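Local coordinates for putative aldehyde dehydrogenase (Burkholderia cenocepacia, PDB 4YWE), which probably oxidises aldehydes to carboxylic acids with NAD or NADP as electron acceptor, at the interface of chains A and B and the interface of chains A and C. Sequence-based numbering; all coordinates share one arbitrary frame. Chains: chain A/B/C, Putative aldehyde dehydrogenase.

Contact 1: the interface of chains A and B. Residues chain A 134-136, 141; chain B 449-451, 453-454.
A:Val141 and the ring of A:Tyr135 hold the tip of B:Leu454 between them. Methyl CD2 of B:Leu454 is 3.7 Å from CG1 of A:Val141. CD2 of B:Leu454 also lies above one face of the A:Tyr135 ring, displaced toward the rim, 3.9 Å from CE1. CD1 of the leucine reaches further along the ring, toward CZ and OH. The side chains of A:Tyr135 and B:Leu454 meet at about a right angle. CG of A:Gln136 packs over the opposite face, but this residue is poorly ordered, so that cover is less certain. The tyrosine ring is swung out toward chain B, with CG anti to the backbone N (chi1 -158°). B:Glu453 comes to the ring edge. OE1 of the B:Glu453 carboxylate lies in the ring plane, 3.3 Å from CE1 of A:Tyr135, and the carboxylate stands at 90° to the ring. A C-H edge facing this oxygen is probably favourable. The B:Glu453 chain bends at chi2 (88°) to bring the acid there. Beyond the ring, the phenol OH of A:Tyr135 lies 3.5 Å from CA of B:Gly449, on the glycine-rich loop. The centre of the patch is about 15 Å from B:Glu256, the predicted active-site residue. The patch seats a tyrosine on the partner's loop and probably steadies it.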
ATOM      1  N   PRO A 134      -6.822  -1.154 -11.801  1.00 19.78           N
ATOM      2  CA  PRO A 134      -7.880  -1.811 -12.573  1.00 20.80           C
ATOM      3  C   PRO A 134      -8.549  -0.828 -13.526  1.00 17.49           C
ATOM      4  O   PRO A 134      -8.931   0.263 -13.106  1.00 16.62           O
ATOM      5  CB  PRO A 134      -8.860  -2.293 -11.497  1.00 23.42           C
ATOM      6  CG  PRO A 134      -8.041  -2.385 -10.252  1.00 24.59           C
ATOM      7  CD  PRO A 134      -7.043  -1.273 -10.349  1.00 23.16           C
ATOM      8  N   TYR A 135      -8.672  -1.204 -14.792  1.00 17.72           N
ATOM      9  CA  TYR A 135      -9.230  -0.310 -15.796  1.00 19.57           C
ATOM     10  C   TYR A 135      -9.947  -1.123 -16.869  1.00 21.81           C
ATOM     11  O   TYR A 135     -10.164  -2.321 -16.698  1.00 28.62           O
ATOM     12  CB  TYR A 135      -8.125   0.560 -16.407  1.00 22.59           C
ATOM     13  CG  TYR A 135      -8.616   1.841 -17.048  1.00 23.00           C
ATOM     14  CD1 TYR A 135      -9.320   2.785 -16.311  1.00 26.79           C
ATOM     15  CD2 TYR A 135      -8.360   2.112 -18.387  1.00 23.33           C
ATOM     16  CE1 TYR A 135      -9.768   3.958 -16.892  1.00 28.27           C
ATOM     17  CE2 TYR A 135      -8.802   3.282 -18.976  1.00 26.64           C
ATOM     18  CZ  TYR A 135      -9.505   4.201 -18.224  1.00 29.94           C
ATOM     19  OH  TYR A 135      -9.948   5.367 -18.805  1.00 34.41           O
ATOM     20  N   GLN A 136     -10.305  -0.470 -17.970  1.00 24.93           N
ATOM     21  CA  GLN A 136     -11.073  -1.105 -19.038  1.00 28.62           C
ATOM     22  C   GLN A 136     -10.356  -2.308 -19.641  1.00 25.61           C
ATOM     23  O   GLN A 136      -9.146  -2.471 -19.483  1.00 23.40           O
ATOM     24  CB  GLN A 136     -11.386  -0.093 -20.141  1.00 37.15           C
ATOM     25  CG  GLN A 136     -12.214   1.094 -19.682  1.00 45.85           C
ATOM     26  CD  GLN A 136     -12.534   2.052 -20.813  1.00 51.44           C
ATOM     27  OE1 GLN A 136     -12.104   1.856 -21.949  1.00 51.42           O
ATOM     28  NE2 GLN A 136     -13.296   3.093 -20.505  1.00 53.59           N
ATOM     29  N   VAL A 141      -2.925  -0.136 -16.948  1.00 14.08           N
ATOM     30  CA  VAL A 141      -2.621   1.150 -16.338  1.00 13.64           C
ATOM     31  C   VAL A 141      -1.595   0.974 -15.229  1.00 13.21           C
ATOM     32  O   VAL A 141      -1.795   0.186 -14.308  1.00 13.12           O
ATOM     33  CB  VAL A 141      -3.895   1.823 -15.806  1.00 13.57           C
ATOM     34  CG1 VAL A 141      -3.551   3.100 -15.053  1.00 13.13           C
ATOM     35  CG2 VAL A 141      -4.859   2.111 -16.950  1.00 14.05           C
TER
ATOM     36  N   GLY B 449     -11.601   6.316 -21.960  1.00 83.10           N
ATOM     37  CA  GLY B 449     -12.586   6.261 -20.898  1.00 81.20           C
ATOM     38  C   GLY B 449     -12.702   7.578 -20.159  1.00 73.92           C
ATOM     39  O   GLY B 449     -12.033   8.553 -20.503  1.00 73.75           O
ATOM     40  N   GLY B 450     -13.552   7.607 -19.138  1.00 69.79           N
ATOM     41  CA  GLY B 450     -13.750   8.806 -18.345  1.00 61.03           C
ATOM     42  C   GLY B 450     -12.508   9.232 -17.589  1.00 53.56           C
ATOM     43  O   GLY B 450     -12.343  10.405 -17.254  1.00 53.09           O
ATOM     44  N   GLY B 451     -11.628   8.271 -17.322  1.00 43.00           N
ATOM     45  CA  GLY B 451     -10.398   8.546 -16.603  1.00 35.41           C
ATOM     46  C   GLY B 451     -10.628   8.831 -15.134  1.00 25.65           C
ATOM     47  O   GLY B 451      -9.781   9.426 -14.467  1.00 25.15           O
ATOM     48  N   GLU B 453     -10.666   6.717 -12.750  1.00 19.64           N
ATOM     49  CA  GLU B 453      -9.714   5.928 -11.974  1.00 19.39           C
ATOM     50  C   GLU B 453      -8.273   6.410 -12.143  1.00 18.44           C
ATOM     51  O   GLU B 453      -7.383   5.986 -11.404  1.00 19.27           O
ATOM     52  CB  GLU B 453      -9.802   4.449 -12.367  1.00 21.81           C
ATOM     53  CG  GLU B 453     -11.185   3.828 -12.224  1.00 21.34           C
ATOM     54  CD  GLU B 453     -12.033   3.991 -13.470  1.00 25.00           C
ATOM     55  OE1 GLU B 453     -11.656   4.791 -14.351  1.00 25.64           O
ATOM     56  OE2 GLU B 453     -13.076   3.311 -13.572  1.00 29.65           O
ATOM     57  N   LEU B 454      -8.046   7.290 -13.112  1.00 15.96           N
ATOM     58  CA  LEU B 454      -6.691   7.719 -13.451  1.00 13.38           C
ATOM     59  C   LEU B 454      -6.321   9.044 -12.789  1.00 16.76           C
ATOM     60  O   LEU B 454      -6.885  10.084 -13.133  1.00 18.49           O
ATOM     61  CB  LEU B 454      -6.541   7.845 -14.970  1.00 12.85           C
ATOM     62  CG  LEU B 454      -7.124   6.703 -15.805  1.00 22.92           C
ATOM     63  CD1 LEU B 454      -6.980   6.995 -17.292  1.00 21.08           C
ATOM     64  CD2 LEU B 454      -6.464   5.381 -15.446  1.00 21.58           C
TER

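Contact 2: the interface of chains A and B. Residues chain A 448-451, 453-454; chain B 134-136.
A:Glu453 and B:Pro134 are joined through water 1. The water lies 2.7 Å from the backbone carbonyl O of B:Pro134 and 3.1 Å from the carboxylate OE2 of A:Glu453. The other carboxylate oxygen, OE1, turns to the CE1 corner of the B:Tyr135 ring. The carboxylate and ring planes are 72° apart. One acid thus serves the water with one oxygen and the ring with the other. A:Leu454 lays CD2 against CE1 and CD1 of the tyrosine, and its CD1 points toward the phenol end. CG of A:Leu454 lies anti to its carbonyl carbon; this chi1 (-45°) brings the branch to the ring, and chi2 (-178°) sets its methyls. A:Ala448 meets the ring in its plane, at the edge, with CB 3.5 Å from CE2 of B:Tyr135. That alanine is poorly ordered, so its place is less certain. The phenol OH of B:Tyr135 is 3.5 Å from the backbone N of A:Gly451. B:Gln136 is extended beyond CG and runs along the ring toward A:Gly449. Its amide NE2 comes to 2.7 Å from the carbonyl O of A:Gly449 without a hydrogen bond. That oxygen lies near the extension of the CD-NE2 bond of B:Gln136, between the directions of the two N-H bonds, and neither is aimed at it.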
ATOM      1  N   ALA A 448       9.786   9.612  20.952  1.00 58.13           N
ATOM      2  CA  ALA A 448      10.617   8.518  21.445  1.00 63.06           C
ATOM      3  C   ALA A 448      12.074   8.680  21.024  1.00 69.20           C
ATOM      4  O   ALA A 448      12.980   8.182  21.692  1.00 71.75           O
ATOM      5  CB  ALA A 448      10.073   7.186  20.962  1.00 62.50           C
ATOM      6  N   GLY A 449      12.295   9.378  19.915  1.00 70.31           N
ATOM      7  CA  GLY A 449      13.640   9.652  19.446  1.00 72.92           C
ATOM      8  C   GLY A 449      14.207   8.576  18.541  1.00 73.26           C
ATOM      9  O   GLY A 449      14.241   7.401  18.904  1.00 75.80           O
ATOM     10  N   GLY A 450      14.652   8.979  17.354  1.00 73.51           N
ATOM     11  CA  GLY A 450      14.571  10.366  16.936  1.00 68.49           C
ATOM     12  C   GLY A 450      13.304  10.653  16.156  1.00 64.50           C
ATOM     13  O   GLY A 450      13.123  11.748  15.625  1.00 67.11           O
ATOM     14  N   GLY A 451      12.422   9.661  16.095  1.00 55.00           N
ATOM     15  CA  GLY A 451      11.191   9.784  15.339  1.00 45.93           C
ATOM     16  C   GLY A 451      11.454   9.854  13.850  1.00 35.04           C
ATOM     17  O   GLY A 451      10.713  10.495  13.106  1.00 35.71           O
ATOM     18  N   GLU A 453      11.255   7.437  11.720  1.00 16.79           N
ATOM     19  CA  GLU A 453      10.241   6.665  11.011  1.00 14.63           C
ATOM     20  C   GLU A 453       8.855   7.297  11.117  1.00 15.43           C
ATOM     21  O   GLU A 453       7.923   6.877  10.432  1.00 18.51           O
ATOM     22  CB  GLU A 453      10.192   5.231  11.547  1.00 17.97           C
ATOM     23  CG  GLU A 453      11.516   4.483  11.489  1.00 19.12           C
ATOM     24  CD  GLU A 453      12.362   4.673  12.736  1.00 21.08           C
ATOM     25  OE1 GLU A 453      12.258   5.738  13.379  1.00 23.32           O
ATOM     26  OE2 GLU A 453      13.133   3.750  13.074  1.00 25.68           O
ATOM     27  N   LEU A 454       8.722   8.304  11.974  1.00 13.48           N
ATOM     28  CA  LEU A 454       7.417   8.901  12.248  1.00 16.09           C
ATOM     29  C   LEU A 454       7.177  10.146  11.402  1.00 18.00           C
ATOM     30  O   LEU A 454       7.855  11.158  11.584  1.00 19.47           O
ATOM     31  CB  LEU A 454       7.293   9.255  13.732  1.00 16.63           C
ATOM     32  CG  LEU A 454       7.758   8.193  14.730  1.00 19.18           C
ATOM     33  CD1 LEU A 454       7.540   8.671  16.156  1.00 20.78           C
ATOM     34  CD2 LEU A 454       7.046   6.871  14.487  1.00 17.72           C
TER
ATOM     35  N   PRO B 134       6.742  -0.107  11.938  1.00 17.37           N
ATOM     36  CA  PRO B 134       7.718  -0.768  12.809  1.00 19.88           C
ATOM     37  C   PRO B 134       8.538   0.258  13.579  1.00 15.92           C
ATOM     38  O   PRO B 134       9.023   1.221  12.986  1.00 15.57           O
ATOM     39  CB  PRO B 134       8.598  -1.554  11.830  1.00 21.95           C
ATOM     40  CG  PRO B 134       7.769  -1.694  10.593  1.00 23.29           C
ATOM     41  CD  PRO B 134       6.959  -0.436  10.520  1.00 19.19           C
ATOM     42  N   TYR B 135       8.688   0.061  14.884  1.00 16.97           N
ATOM     43  CA  TYR B 135       9.377   1.042  15.711  1.00 19.96           C
ATOM     44  C   TYR B 135      10.136   0.350  16.839  1.00 20.27           C
ATOM     45  O   TYR B 135      10.364  -0.859  16.792  1.00 21.39           O
ATOM     46  CB  TYR B 135       8.373   2.057  16.265  1.00 21.45           C
ATOM     47  CG  TYR B 135       8.979   3.391  16.642  1.00 21.52           C
ATOM     48  CD1 TYR B 135       9.635   4.168  15.697  1.00 19.83           C
ATOM     49  CD2 TYR B 135       8.884   3.875  17.939  1.00 23.29           C
ATOM     50  CE1 TYR B 135      10.191   5.386  16.036  1.00 23.20           C
ATOM     51  CE2 TYR B 135       9.433   5.091  18.287  1.00 24.19           C
ATOM     52  CZ  TYR B 135      10.085   5.844  17.333  1.00 25.28           C
ATOM     53  OH  TYR B 135      10.635   7.058  17.677  1.00 24.54           O
ATOM     54  N   GLN B 136      10.529   1.124  17.847  1.00 23.79           N
ATOM     55  CA  GLN B 136      11.271   0.598  18.988  1.00 22.72           C
ATOM     56  C   GLN B 136      10.459  -0.435  19.759  1.00 20.43           C
ATOM     57  O   GLN B 136       9.239  -0.516  19.612  1.00 21.06           O
ATOM     58  CB  GLN B 136      11.683   1.731  19.928  1.00 30.22           C
ATOM     59  CG  GLN B 136      12.471   2.847  19.266  1.00 38.77           C
ATOM     60  CD  GLN B 136      12.899   3.915  20.255  1.00 43.77           C
ATOM     61  OE1 GLN B 136      13.122   3.632  21.431  1.00 44.93           O
ATOM     62  NE2 GLN B 136      13.011   5.150  19.781  1.00 45.38           N
TER
HETATM   63  O   HOH W   1      11.656   1.099  12.520  1.00 15.76           O

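Contact 3: the interface of chains A and C. Residues chain A 131-134; chain C 126-130.
This is a two-fold interface in which edge strands of chains A and C meet antiparallel. It probably helps join subunits into the four-chain assembly, as is usual for tetrameric aldehyde dehydrogenases. A:Thr132 and C:Gly130 form the beta bridge. The backbone N of C:Gly130 donates to the carbonyl O of A:Thr132 at 3.0 Å, in the carbonyl plane and on a lone pair. The hydroxyl OG1 of A:Thr132 also approaches N of C:Gly130, at 3.1 Å, as a possible minor acceptor. The return bond, from A:Thr132 N to C:Gly130 O, is weak at 3.2 Å. Next to the bridge, A:Leu133 sets methyl CD2 over the centre of the C:His129 imidazole, 3.5 Å from the ring centroid, in a CH-pi contact. The carbonyl O of C:Lys127 lies over the opposite face, toward the rim. In C:His129, chi1 (-59°) swings the ring to the leucine and chi2 (162°) turns its face. A:Pro134 packs beside it, with CD 3.6 Å from CD2 of C:His129. Its CG approaches the carbonyl oxygens of C:Asp126 and C:Leu128. Water 2 is 2.6 Å from the carbonyl O of A:Pro134. It also reaches the carbonyl O of C:Asp126. NZ of C:Lys127 is salt-bridged to the C:Asp126 carboxylate, donating to the syn lone pair of OD1. The A side is strand 130-133 and the next proline. The C side runs from 3-10 helix 125-127 into the equivalent strand 130-133.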
ATOM      1  N   GLU A 131       1.808   2.008  -8.595  1.00 11.32           N
ATOM      2  CA  GLU A 131       0.706   1.053  -8.645  1.00 20.62           C
ATOM      3  C   GLU A 131       0.316   0.664 -10.066  1.00 18.52           C
ATOM      4  O   GLU A 131       0.669   1.340 -11.036  1.00 18.78           O
ATOM      5  CB  GLU A 131      -0.528   1.616  -7.928  1.00 25.17           C
ATOM      6  CG  GLU A 131      -0.339   1.897  -6.444  1.00 30.95           C
ATOM      7  CD  GLU A 131       0.338   3.229  -6.183  1.00 36.28           C
ATOM      8  OE1 GLU A 131       0.124   4.172  -6.974  1.00 36.27           O
ATOM      9  OE2 GLU A 131       1.091   3.328  -5.193  1.00 39.58           O
ATOM     10  N   THR A 132      -0.404  -0.447 -10.176  1.00 20.04           N
ATOM     11  CA  THR A 132      -1.141  -0.766 -11.389  1.00 12.56           C
ATOM     12  C   THR A 132      -2.621  -0.740 -11.024  1.00 18.19           C
ATOM     13  O   THR A 132      -3.029  -1.297 -10.003  1.00 15.15           O
ATOM     14  CB  THR A 132      -0.748  -2.133 -11.988  1.00 17.91           C
ATOM     15  OG1 THR A 132      -1.222  -3.191 -11.147  1.00 15.41           O
ATOM     16  CG2 THR A 132       0.763  -2.240 -12.141  1.00 12.87           C
ATOM     17  N   LEU A 133      -3.419  -0.073 -11.848  1.00 15.84           N
ATOM     18  CA  LEU A 133      -4.809   0.193 -11.503  1.00 15.94           C
ATOM     19  C   LEU A 133      -5.775  -0.568 -12.400  1.00 18.90           C
ATOM     20  O   LEU A 133      -5.580  -0.628 -13.614  1.00 20.73           O
ATOM     21  CB  LEU A 133      -5.092   1.693 -11.590  1.00 13.30           C
ATOM     22  CG  LEU A 133      -4.120   2.602 -10.838  1.00 16.29           C
ATOM     23  CD1 LEU A 133      -4.447   4.067 -11.094  1.00 16.35           C
ATOM     24  CD2 LEU A 133      -4.141   2.292  -9.349  1.00 15.12           C
ATOM     25  N   PRO A 134      -6.822  -1.154 -11.801  1.00 19.78           N
ATOM     26  CA  PRO A 134      -7.880  -1.811 -12.573  1.00 20.80           C
ATOM     27  C   PRO A 134      -8.549  -0.828 -13.526  1.00 17.49           C
ATOM     28  O   PRO A 134      -8.931   0.263 -13.106  1.00 16.62           O
ATOM     29  CB  PRO A 134      -8.860  -2.293 -11.497  1.00 23.42           C
ATOM     30  CG  PRO A 134      -8.041  -2.385 -10.252  1.00 24.59           C
ATOM     31  CD  PRO A 134      -7.043  -1.273 -10.349  1.00 23.16           C
TER
ATOM     32  N   ASP C 126     -12.624  -2.573  -8.149  1.00 22.30           N
ATOM     33  CA  ASP C 126     -11.758  -1.797  -9.032  1.00 23.39           C
ATOM     34  C   ASP C 126     -10.685  -1.031  -8.263  1.00 20.50           C
ATOM     35  O   ASP C 126     -10.105  -0.077  -8.778  1.00 20.02           O
ATOM     36  CB  ASP C 126     -12.585  -0.828  -9.886  1.00 25.41           C
ATOM     37  CG  ASP C 126     -13.488   0.075  -9.058  1.00 25.86           C
ATOM     38  OD1 ASP C 126     -13.258   0.219  -7.838  1.00 25.25           O
ATOM     39  OD2 ASP C 126     -14.437   0.647  -9.634  1.00 28.15           O
ATOM     40  N   LYS C 127     -10.422  -1.454  -7.030  1.00 21.86           N
ATOM     41  CA  LYS C 127      -9.426  -0.786  -6.199  1.00 19.91           C
ATOM     42  C   LYS C 127      -8.374  -1.758  -5.678  1.00 22.24           C
ATOM     43  O   LYS C 127      -7.580  -1.415  -4.803  1.00 24.26           O
ATOM     44  CB  LYS C 127     -10.108  -0.066  -5.037  1.00 19.69           C
ATOM     45  CG  LYS C 127     -11.127   0.956  -5.504  1.00 18.80           C
ATOM     46  CD  LYS C 127     -11.861   1.604  -4.355  1.00 19.97           C
ATOM     47  CE  LYS C 127     -12.991   2.467  -4.881  1.00 23.00           C
ATOM     48  NZ  LYS C 127     -13.981   1.677  -5.666  1.00 23.68           N
ATOM     49  N   LEU C 128      -8.373  -2.974  -6.218  1.00 20.61           N
ATOM     50  CA  LEU C 128      -7.320  -3.933  -5.912  1.00 19.52           C
ATOM     51  C   LEU C 128      -6.120  -3.635  -6.799  1.00 17.53           C
ATOM     52  O   LEU C 128      -6.089  -4.014  -7.969  1.00 20.78           O
ATOM     53  CB  LEU C 128      -7.801  -5.371  -6.115  1.00 19.30           C
ATOM     54  CG  LEU C 128      -6.765  -6.468  -5.863  1.00 17.75           C
ATOM     55  CD1 LEU C 128      -6.158  -6.327  -4.474  1.00 15.82           C
ATOM     56  CD2 LEU C 128      -7.389  -7.845  -6.038  1.00 16.64           C
ATOM     57  N   HIS C 129      -5.134  -2.948  -6.236  1.00 18.16           N
ATOM     58  CA  HIS C 129      -4.008  -2.455  -7.018  1.00 15.89           C
ATOM     59  C   HIS C 129      -2.825  -3.412  -7.032  1.00 14.40           C
ATOM     60  O   HIS C 129      -2.566  -4.118  -6.057  1.00 17.31           O
ATOM     61  CB  HIS C 129      -3.550  -1.097  -6.481  1.00 14.34           C
ATOM     62  CG  HIS C 129      -4.613  -0.045  -6.514  1.00 21.19           C
ATOM     63  ND1 HIS C 129      -4.541   1.110  -5.766  1.00 24.00           N
ATOM     64  CD2 HIS C 129      -5.774   0.028  -7.208  1.00 23.02           C
ATOM     65  CE1 HIS C 129      -5.612   1.850  -5.995  1.00 26.17           C
ATOM     66  NE2 HIS C 129      -6.375   1.216  -6.867  1.00 25.88           N
ATOM     67  N   GLY C 130      -2.113  -3.427  -8.151  1.00 12.59           N
ATOM     68  CA  GLY C 130      -0.807  -4.048  -8.213  1.00 16.03           C
ATOM     69  C   GLY C 130       0.236  -2.985  -7.931  1.00 15.51           C
ATOM     70  O   GLY C 130      -0.079  -1.952  -7.341  1.00 16.76           O
TER
HETATM   71  O   HOH W   2      -9.078   1.500 -10.808  1.00 30.68           O

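Contacts 1 and 2 are twin patches of one two-fold interface, with the roles of chains A and B exchanged. They are alike at the tyrosine but differ at the glycine loop. Their C-alpha centres are about 38 Å apart. The centre of contact 1 is about 15 Å from B:Glu256, and that of contact 2 about 15 Å from A:Glu256. Contact 3 lies about 10 Å from contact 1 and about 31 Å from contact 2. Contacts 1 and 3 share A:Pro134, which faces chain B in one and chain C in the other. The segment around strand 130-133 thus touches two partners and may link the two interfaces.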